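Local coordinates for diguanylate cyclase (Marinobacter aquaeolei VT8, PDB 3IGN), which probably makes cyclic di-GMP from two molecules of GTP through the GGDEF domain described here, which carries the bound product, at residues E31-Y36 and A135-T140. Residues are numbered along the deposited sequence; the frame is centred on the assembly and turned at random.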
loop_
_atom_site.group_PDB
_atom_site.type_symbol
_atom_site.label_atom_id
_atom_site.label_comp_id
_atom_site.label_asym_id
_atom_site.label_seq_id
_atom_site.Cartn_x
_atom_site.Cartn_y
_atom_site.Cartn_z
ATOM N N GLU A 31 18.269 2.780 5.627
ATOM C CA GLU A 31 19.599 2.864 6.239
ATOM C C GLU A 31 20.039 1.527 6.830
ATOM O O GLU A 31 21.235 1.219 6.851
ATOM C CB GLU A 31 19.638 3.954 7.318
ATOM C CG GLU A 31 19.635 5.372 6.769
ATOM C CD GLU A 31 20.840 5.669 5.878
ATOM O OE1 GLU A 31 21.895 5.003 6.029
ATOM O OE2 GLU A 31 20.739 6.578 5.034
ATOM N N ARG A 32 19.084 0.729 7.303
ATOM C CA ARG A 32 19.399 -0.583 7.854
ATOM C C ARG A 32 19.931 -1.440 6.710
ATOM O O ARG A 32 20.913 -2.164 6.868
ATOM C CB ARG A 32 18.155 -1.232 8.463
ATOM C CG ARG A 32 18.423 -2.552 9.197
ATOM C CD ARG A 32 17.178 -3.007 9.970
ATOM N NE ARG A 32 17.337 -4.338 10.560
ATOM C CZ ARG A 32 16.835 -4.694 11.736
ATOM N NH1 ARG A 32 16.139 -3.815 12.450
ATOM N NH2 ARG A 32 17.052 -5.911 12.219
ATOM N N PHE A 33 19.287 -1.327 5.549
ATOM C CA PHE A 33 19.719 -2.060 4.358
ATOM C C PHE A 33 21.115 -1.609 3.903
ATOM O O PHE A 33 21.965 -2.438 3.575
ATOM C CB PHE A 33 18.741 -1.836 3.195
ATOM C CG PHE A 33 19.277 -2.311 1.859
ATOM C CD1 PHE A 33 19.121 -3.642 1.461
ATOM C CD2 PHE A 33 19.987 -1.439 1.032
ATOM C CE1 PHE A 33 19.667 -4.099 0.257
ATOM C CE2 PHE A 33 20.542 -1.884 -0.174
ATOM C CZ PHE A 33 20.381 -3.214 -0.561
ATOM N N ARG A 34 21.341 -0.299 3.851
ATOM C CA ARG A 34 22.638 0.210 3.417
ATOM C C ARG A 34 23.749 -0.341 4.295
ATOM O O ARG A 34 24.881 -0.518 3.855
ATOM C CB ARG A 34 22.668 1.742 3.462
ATOM C CG ARG A 34 21.800 2.420 2.415
ATOM C CD ARG A 34 22.160 1.987 0.991
ATOM N NE ARG A 34 23.504 2.416 0.587
ATOM C CZ ARG A 34 23.992 2.227 -0.634
ATOM N NH1 ARG A 34 23.248 1.624 -1.553
ATOM N NH2 ARG A 34 25.220 2.633 -0.935
ATOM N N ARG A 35 23.408 -0.641 5.537
ATOM C CA ARG A 35 24.382 -1.144 6.487
ATOM C C ARG A 35 24.527 -2.673 6.476
ATOM O O ARG A 35 25.639 -3.204 6.504
ATOM C CB ARG A 35 23.969 -0.688 7.888
ATOM C CG ARG A 35 24.995 -0.927 8.960
ATOM C CD ARG A 35 25.926 0.262 9.071
ATOM N NE ARG A 35 27.301 -0.178 8.966
ATOM C CZ ARG A 35 28.363 0.550 9.287
ATOM N NH1 ARG A 35 28.236 1.789 9.747
ATOM N NH2 ARG A 35 29.562 0.018 9.156
ATOM N N TYR A 36 23.402 -3.373 6.404
ATOM C CA TYR A 36 23.397 -4.826 6.478
ATOM C C TYR A 36 23.004 -5.635 5.247
ATOM O O TYR A 36 23.215 -6.844 5.224
ATOM C CB TYR A 36 22.540 -5.239 7.684
ATOM C CG TYR A 36 23.041 -4.635 8.982
ATOM C CD1 TYR A 36 24.250 -5.047 9.542
ATOM C CD2 TYR A 36 22.332 -3.611 9.628
ATOM C CE1 TYR A 36 24.747 -4.457 10.700
ATOM C CE2 TYR A 36 22.822 -3.015 10.796
ATOM C CZ TYR A 36 24.033 -3.443 11.322
ATOM O OH TYR A 36 24.545 -2.848 12.448
ATOM N N ALA A 135 8.748 -2.929 -4.979
ATOM C CA ALA A 135 10.122 -2.626 -5.309
ATOM C C ALA A 135 11.024 -3.154 -4.206
ATOM O O ALA A 135 10.993 -2.664 -3.071
ATOM C CB ALA A 135 10.333 -1.117 -5.481
ATOM N N GLN A 136 11.802 -4.181 -4.524
ATOM C CA GLN A 136 12.744 -4.693 -3.541
ATOM C C GLN A 136 13.906 -3.712 -3.598
ATOM O O GLN A 136 14.276 -3.233 -4.670
ATOM C CB GLN A 136 13.226 -6.106 -3.893
ATOM C CG GLN A 136 14.400 -6.557 -3.001
ATOM C CD GLN A 136 14.716 -8.037 -3.128
ATOM O OE1 GLN A 136 14.080 -8.750 -3.896
ATOM N NE2 GLN A 136 15.713 -8.504 -2.366
ATOM N N LEU A 137 14.474 -3.393 -2.446
ATOM C CA LEU A 137 15.584 -2.464 -2.391
ATOM C C LEU A 137 16.895 -3.075 -2.871
ATOM O O LEU A 137 17.275 -4.163 -2.447
ATOM C CB LEU A 137 15.742 -1.948 -0.958
ATOM C CG LEU A 137 16.811 -0.893 -0.659
ATOM C CD1 LEU A 137 16.641 0.326 -1.552
ATOM C CD2 LEU A 137 16.713 -0.496 0.817
ATOM N N THR A 138 17.566 -2.369 -3.777
ATOM C CA THR A 138 18.860 -2.793 -4.309
ATOM C C THR A 138 19.850 -1.713 -3.880
ATOM O O THR A 138 19.481 -0.772 -3.185
ATOM C CB THR A 138 18.855 -2.855 -5.849
ATOM O OG1 THR A 138 18.874 -1.523 -6.381
ATOM C CG2 THR A 138 17.620 -3.573 -6.348
ATOM N N GLU A 139 21.109 -1.838 -4.285
ATOM C CA GLU A 139 22.102 -0.835 -3.923
ATOM C C GLU A 139 21.974 0.442 -4.754
ATOM O O GLU A 139 22.602 1.448 -4.443
ATOM C CB GLU A 139 23.520 -1.390 -4.111
ATOM C CG GLU A 139 23.950 -2.420 -3.081
ATOM C CD GLU A 139 25.403 -2.827 -3.254
ATOM O OE1 GLU A 139 26.152 -2.061 -3.899
ATOM O OE2 GLU A 139 25.800 -3.895 -2.737
ATOM N N THR A 140 21.153 0.419 -5.798
ATOM C CA THR A 140 21.045 1.596 -6.653
ATOM C C THR A 140 20.431 2.862 -6.046
ATOM O O THR A 140 21.062 3.915 -6.074
ATOM C CB THR A 140 20.332 1.243 -7.965
ATOM O OG1 THR A 140 20.988 0.111 -8.554
ATOM C CG2 THR A 140 20.403 2.407 -8.948
HETATM O O HOH W 1 20.388 1.529 -1.852
HETATM O O HOH W 2 25.862 1.378 -3.643
#
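F33 reaches from the last turns of its helix to L137 and the loop that follows. Its CG lies anti to the backbone N (chi1 167°), which points the side chain at L137. Starting at the root, CB of F33 meets CD2 of L137. CG of F33 sits 3.3 Å from the same methyl, a tight fit. CD2 of F33 touches both CD2 and CG of L137. L137 CG stands 3.8 Å from the centroid of the F33 ring, a CH-pi contact over one face, offset toward the rim. Further out the neighbours are backbone: CE1 of F33 is 3.6 Å from O of L137, and CE2 of F33 is 3.4 Å from O of T138. At the tip, CZ of F33 is 3.7 Å from C of T138, with N of E139 a little farther off. An alanine here would probably open a gap over CG of L137 and leave the backbone at T138 and E139 without the ring packed against it. R34, on the surface next to F33, makes the polar part of the contact. Its bent chain brings NH1 within 3.0 Å of O of E139, a hydrogen bond with an N-H...O angle of 131°. NH1 also donates to a water that bonds to O of T138. The contact joins the C-terminal end of helix 19-36 to the loop leaving strand 130-136. Strand 40-47 lies next to strand 130-136 in the central sheet, and L137 also packs on its T40 and on W147 of helix 144-160.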